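3-dehydroquinate dehydratase (Clostridium difficile, PDB 4H3D) catalyses the cis-dehydration of 3-dehydroquinate to 3-dehydroshikimate through an imine with an active-site lysine, the third step of the chorismate pathway. Local coordinates at the interface of chains A and B. Numbering follows the deposited sequence. Chains: chain A/B, 3-dehydroquinate dehydratase.

Contact 1: the interface of chains A and B. Residues chain A 186, 189-190, 223; chain B 182, 185-186, 215.
Helix-against-helix packing across a two-fold axis is exemplified where A:Leu186, A:Leu189 and A:Glu190 of helix 182-199 meet B:Leu186 of the same helix in the other subunit. B:Leu186 gives up 88 Å² of its surface here and works as a forked knob. One prong, CD1, lies against the partner's backbone, 3.4 Å from A:Glu190 N and 3.5 Å from A:Glu190 CA. The other, CD2, stands above the ring plane of A:Phe223, just beyond the CE1–CZ edge, at 3.7 Å from A:Phe223 CE1. With CG beside the backbone N, chi1 -59° turns the side chain toward chain A, where CD1 goes on to the helix backbone and CD2 branches toward the ring. The two copies of Leu186 run antiparallel past one another, CD2 of A:Leu186 lying 3.9 Å from CD2 of B:Leu186, as expected of equivalent residues near the axis.

A:Phe223 also packs against B:Val185, B:Ile215 and B:Glu182. B:Val185 CG1 approaches its CZ corner, while B:Ile215 runs at about a right angle to the Phe side chain and meets the ring's CE2 edge from outside the rim, CD1 lying 4.0 Å from A:Phe223 CE2. That same B:Ile215 CD1 meets A:Leu189 CD1 tip to tip at 3.9 Å. The aliphatic CB of B:Glu182 meets the CD1–CE1 edge from the opposite side of the ring plane to B:Leu186 CD2.

In this TIM barrel, helix 182-199 belongs to the outer layer and follows strand 172-177, which carries the Schiff-base lysine; A:Phe223 closes the short helix 220-223.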
ATOM      1  N   LEU A 186       2.087  -0.730  11.175  1.00 20.18           N
ATOM      2  CA  LEU A 186       1.902  -2.187  11.089  1.00 17.87           C
ATOM      3  C   LEU A 186       1.005  -2.674  12.238  1.00 18.76           C
ATOM      4  O   LEU A 186       0.216  -3.590  12.056  1.00 19.59           O
ATOM      5  CB  LEU A 186       3.254  -2.917  11.117  1.00 19.31           C
ATOM      6  CG  LEU A 186       4.249  -2.512  10.002  1.00 20.06           C
ATOM      7  CD1 LEU A 186       5.628  -3.229  10.169  1.00 19.88           C
ATOM      8  CD2 LEU A 186       3.653  -2.782   8.641  1.00 21.26           C
ATOM      9  N   LEU A 189      -2.512  -2.041  11.152  1.00 18.35           N
ATOM     10  CA  LEU A 189      -2.899  -3.052  10.144  1.00 17.01           C
ATOM     11  C   LEU A 189      -3.101  -4.454  10.766  1.00 18.37           C
ATOM     12  O   LEU A 189      -4.028  -5.167  10.401  1.00 16.61           O
ATOM     13  CB  LEU A 189      -1.873  -3.111   9.004  1.00 16.77           C
ATOM     14  CG  LEU A 189      -1.793  -1.844   8.100  1.00 19.23           C
ATOM     15  CD1 LEU A 189      -0.672  -1.938   7.034  1.00 16.70           C
ATOM     16  CD2 LEU A 189      -3.137  -1.599   7.426  1.00 18.42           C
ATOM     17  N   GLU A 190      -2.230  -4.830  11.705  1.00 17.60           N
ATOM     18  CA  GLU A 190      -2.326  -6.147  12.367  1.00 20.47           C
ATOM     19  C   GLU A 190      -3.628  -6.244  13.186  1.00 20.66           C
ATOM     20  O   GLU A 190      -4.336  -7.270  13.151  1.00 18.58           O
ATOM     21  CB  GLU A 190      -1.091  -6.405  13.261  1.00 20.52           C
ATOM     22  CG  GLU A 190      -0.949  -7.863  13.702  1.00 32.28           C
ATOM     23  CD  GLU A 190       0.261  -8.106  14.628  1.00 44.06           C
ATOM     24  OE1 GLU A 190       0.212  -9.071  15.436  1.00 47.42           O
ATOM     25  OE2 GLU A 190       1.237  -7.321  14.556  1.00 45.32           O
ATOM     26  N   PHE A 223      -6.297  -6.256   4.220  1.00 20.07           N
ATOM     27  CA  PHE A 223      -6.258  -6.286   5.675  1.00 20.79           C
ATOM     28  C   PHE A 223      -7.593  -6.216   6.407  1.00 22.61           C
ATOM     29  O   PHE A 223      -7.687  -6.672   7.543  1.00 20.84           O
ATOM     30  CB  PHE A 223      -5.227  -5.298   6.187  1.00 22.72           C
ATOM     31  CG  PHE A 223      -3.825  -5.631   5.722  1.00 21.84           C
ATOM     32  CD1 PHE A 223      -3.116  -6.650   6.315  1.00 25.33           C
ATOM     33  CD2 PHE A 223      -3.253  -4.959   4.660  1.00 24.31           C
ATOM     34  CE1 PHE A 223      -1.836  -6.986   5.880  1.00 24.38           C
ATOM     35  CE2 PHE A 223      -1.978  -5.280   4.218  1.00 25.87           C
ATOM     36  CZ  PHE A 223      -1.268  -6.300   4.838  1.00 28.73           C
TER
ATOM     37  N   GLU B 182      -2.022 -12.938   6.252  1.00 26.03           N
ATOM     38  CA  GLU B 182      -1.859 -11.500   6.221  1.00 26.25           C
ATOM     39  C   GLU B 182      -0.779 -11.049   7.187  1.00 27.01           C
ATOM     40  O   GLU B 182       0.016 -10.153   6.875  1.00 22.90           O
ATOM     41  CB  GLU B 182      -3.191 -10.792   6.544  1.00 29.46           C
ATOM     42  CG  GLU B 182      -4.284 -11.000   5.498  1.00 30.92           C
ATOM     43  CD  GLU B 182      -4.998 -12.343   5.617  1.00 35.22           C
ATOM     44  OE1 GLU B 182      -4.667 -13.157   6.526  1.00 33.89           O
ATOM     45  OE2 GLU B 182      -5.903 -12.582   4.797  1.00 38.97           O
ATOM     46  N   VAL B 185       2.764 -10.915   5.767  1.00 23.21           N
ATOM     47  CA  VAL B 185       3.081  -9.711   4.968  1.00 21.34           C
ATOM     48  C   VAL B 185       3.615  -8.637   5.913  1.00 22.67           C
ATOM     49  O   VAL B 185       4.635  -7.988   5.628  1.00 21.78           O
ATOM     50  CB  VAL B 185       1.870  -9.172   4.240  1.00 22.69           C
ATOM     51  CG1 VAL B 185       2.250  -7.910   3.450  1.00 22.49           C
ATOM     52  CG2 VAL B 185       1.263 -10.220   3.309  1.00 18.51           C
ATOM     53  N   LEU B 186       2.939  -8.465   7.052  1.00 22.49           N
ATOM     54  CA  LEU B 186       3.363  -7.476   8.036  1.00 23.22           C
ATOM     55  C   LEU B 186       4.741  -7.824   8.631  1.00 23.16           C
ATOM     56  O   LEU B 186       5.552  -6.935   8.894  1.00 25.01           O
ATOM     57  CB  LEU B 186       2.290  -7.299   9.133  1.00 24.12           C
ATOM     58  CG  LEU B 186       0.896  -6.839   8.641  1.00 26.14           C
ATOM     59  CD1 LEU B 186      -0.075  -6.682   9.794  1.00 22.52           C
ATOM     60  CD2 LEU B 186       0.990  -5.526   7.860  1.00 25.76           C
ATOM     61  N   ILE B 215       1.230  -4.853  -1.100  1.00 28.72           N
ATOM     62  CA  ILE B 215       1.563  -3.657  -0.322  1.00 29.33           C
ATOM     63  C   ILE B 215       3.069  -3.500  -0.207  1.00 27.91           C
ATOM     64  O   ILE B 215       3.602  -2.371  -0.204  1.00 26.90           O
ATOM     65  CB  ILE B 215       0.940  -3.711   1.131  1.00 30.55           C
ATOM     66  CG1 ILE B 215       1.300  -2.454   1.945  1.00 32.11           C
ATOM     67  CG2 ILE B 215       1.402  -4.964   1.892  1.00 25.47           C
ATOM     68  CD1 ILE B 215       0.756  -2.466   3.411  1.00 32.87           C
TER

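Contact 2: the interface of chains A and B. Residues chain A 214-215, 218, 241; chain B 249, 252-253, 256.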
ATOM      1  N   VAL A 214      -0.377   6.523   5.276  1.00 22.63           N
ATOM      2  CA  VAL A 214      -1.153   6.589   4.022  1.00 23.27           C
ATOM      3  C   VAL A 214      -1.373   5.223   3.386  1.00 23.64           C
ATOM      4  O   VAL A 214      -2.445   4.949   2.805  1.00 23.03           O
ATOM      5  CB  VAL A 214      -0.543   7.611   3.021  1.00 24.86           C
ATOM      6  CG1 VAL A 214      -1.171   7.467   1.625  1.00 25.19           C
ATOM      7  CG2 VAL A 214      -0.741   9.034   3.541  1.00 29.81           C
ATOM      8  N   ILE A 215      -0.399   4.338   3.534  1.00 23.47           N
ATOM      9  CA  ILE A 215      -0.532   2.993   3.007  1.00 24.08           C
ATOM     10  C   ILE A 215      -1.810   2.281   3.548  1.00 22.66           C
ATOM     11  O   ILE A 215      -2.447   1.480   2.816  1.00 23.28           O
ATOM     12  CB  ILE A 215       0.768   2.169   3.257  1.00 25.09           C
ATOM     13  CG1 ILE A 215       0.787   0.908   2.392  1.00 26.78           C
ATOM     14  CG2 ILE A 215       0.946   1.870   4.762  1.00 27.70           C
ATOM     15  CD1 ILE A 215       0.861   1.191   0.874  1.00 23.34           C
ATOM     16  N   LEU A 218      -4.918   2.454   1.461  1.00 20.68           N
ATOM     17  CA  LEU A 218      -4.894   1.793   0.163  1.00 21.68           C
ATOM     18  C   LEU A 218      -5.097   0.291   0.188  1.00 23.40           C
ATOM     19  O   LEU A 218      -5.605  -0.277  -0.777  1.00 23.56           O
ATOM     20  CB  LEU A 218      -3.546   2.072  -0.532  1.00 20.54           C
ATOM     21  CG  LEU A 218      -3.081   3.524  -0.742  1.00 25.17           C
ATOM     22  CD1 LEU A 218      -1.816   3.556  -1.586  1.00 25.69           C
ATOM     23  CD2 LEU A 218      -4.148   4.370  -1.408  1.00 30.58           C
ATOM     24  N   ILE A 241      -5.055  11.661   0.573  1.00 39.32           N
ATOM     25  CA  ILE A 241      -4.918  11.295  -0.844  1.00 39.32           C
ATOM     26  C   ILE A 241      -6.136  11.807  -1.599  1.00 35.56           C
ATOM     27  O   ILE A 241      -7.253  11.592  -1.157  1.00 31.49           O
ATOM     28  CB  ILE A 241      -4.898   9.772  -1.033  1.00 37.40           C
ATOM     29  CG1 ILE A 241      -3.758   9.133  -0.264  1.00 43.34           C
ATOM     30  CG2 ILE A 241      -4.767   9.416  -2.511  1.00 41.22           C
ATOM     31  CD1 ILE A 241      -3.837   7.609  -0.268  1.00 45.49           C
TER
ATOM     32  N   VAL B 249       1.449   4.969  -8.281  1.00 32.73           N
ATOM     33  CA  VAL B 249       1.275   4.783  -6.836  1.00 31.82           C
ATOM     34  C   VAL B 249       2.480   5.316  -6.040  1.00 29.82           C
ATOM     35  O   VAL B 249       2.304   5.982  -5.015  1.00 31.32           O
ATOM     36  CB  VAL B 249       1.014   3.318  -6.470  1.00 29.75           C
ATOM     37  CG1 VAL B 249       0.845   3.171  -4.946  1.00 31.79           C
ATOM     38  CG2 VAL B 249      -0.239   2.808  -7.182  1.00 33.79           C
ATOM     39  N   LEU B 252       2.297   9.011  -5.842  1.00 34.77           N
ATOM     40  CA  LEU B 252       1.229   9.397  -4.929  1.00 38.48           C
ATOM     41  C   LEU B 252       1.699   9.306  -3.460  1.00 36.77           C
ATOM     42  O   LEU B 252       1.379  10.175  -2.645  1.00 36.46           O
ATOM     43  CB  LEU B 252      -0.001   8.510  -5.159  1.00 40.28           C
ATOM     44  CG  LEU B 252      -1.233   8.780  -4.294  1.00 45.84           C
ATOM     45  CD1 LEU B 252      -1.797  10.172  -4.579  1.00 51.28           C
ATOM     46  CD2 LEU B 252      -2.289   7.711  -4.540  1.00 47.82           C
ATOM     47  N   LEU B 253       2.447   8.256  -3.131  1.00 32.99           N
ATOM     48  CA  LEU B 253       2.967   8.076  -1.763  1.00 33.45           C
ATOM     49  C   LEU B 253       4.144   9.021  -1.459  1.00 35.71           C
ATOM     50  O   LEU B 253       4.301   9.474  -0.319  1.00 39.74           O
ATOM     51  CB  LEU B 253       3.350   6.607  -1.495  1.00 29.99           C
ATOM     52  CG  LEU B 253       2.175   5.606  -1.497  1.00 29.94           C
ATOM     53  CD1 LEU B 253       2.644   4.126  -1.533  1.00 26.27           C
ATOM     54  CD2 LEU B 253       1.262   5.829  -0.323  1.00 28.09           C
ATOM     55  N   SER B 256       2.532  12.291  -0.551  1.00 56.15           N
ATOM     56  CA  SER B 256       1.755  12.264   0.702  1.00 59.57           C
ATOM     57  C   SER B 256       2.695  12.658   1.864  1.00 62.72           C
ATOM     58  O   SER B 256       2.246  13.210   2.875  1.00 65.72           O
ATOM     59  CB  SER B 256       1.097  10.902   0.940  1.00 57.41           C
ATOM     60  OG  SER B 256       2.059   9.889   1.147  1.00 54.60           O
TER
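B:Leu253, A:Val214 and B:Leu252 anchor the packing of the C-terminal helix of chain B onto the 3-10 helix 211-217 of chain A and the segments around it, a compact instance of how a terminal helix can lean on a neighbouring subunit. B:Leu253 hides 51 Å², the most of any residue in this patch. Its CD2 methyl does most of the touching, lying 3.5 Å from A:Val214 CG1 and 4.0 Å from A:Leu218 CD1. The B:Leu253 and A:Val214 side chains point in opposite senses and pass alongside each other, whereas A:Leu218 meets the leucine end to end. The second methyl, CD1, reaches at the limit of contact toward A:Ile215 CD1, so the branched end of B:Leu253 packs among A:Val214, A:Leu218 and, more loosely, A:Ile215.

A:Val214 serves two neighbours by dividing its methyls. CG1, anti to the backbone N (chi1 168°), is the one directed at B:Leu253; CG2 rests on B:Ser256 one turn further along the helix, 3.7 Å from its CB.

B:Leu252 packs against a different part of chain A, the loop residue A:Ile241, which directly follows the substrate-binding glutamine. The side chains are nearly perpendicular, and the two methyls of the leucine straddle a single isoleucine branch: A:Ile241 CG2 is 3.6 Å from B:Leu252 CD2 and 3.7 Å from B:Leu252 CD1. This juxtaposition may link the firmness of that loop to dimer packing, although the structure alone does not show such an effect.

B:Ser256 turns its hydroxyl back to its own helix. OG lies between the backbone N and the carbonyl carbon (chi1 65°), and from there B:Ser256 OG donates a hydrogen bond of 2.7 Å to the backbone carbonyl oxygen, O, of B:Leu253, tilted 28° from the carbonyl plane.

Contact 1 and contact 2 are parts of one two-fold interface, their C-alpha centres about 16 Å apart, and each has a twin with the chains exchanged. Residue 215 joins them: B:Ile215 belongs to contact 1 and A:Ile215 to contact 2, so the same short helical segment faces the partner's helix 182-199 side in one and its C-terminal helix in the other. Both centres lie about 17 Å from Schiff-base A:Lys174, so neither patch appears part of the catalytic centre, although contact 2 adjoins substrate-binding residues in sequence. The packing in these two patches is mainly apolar and probably contributes to the homodimer, one of the reported forms.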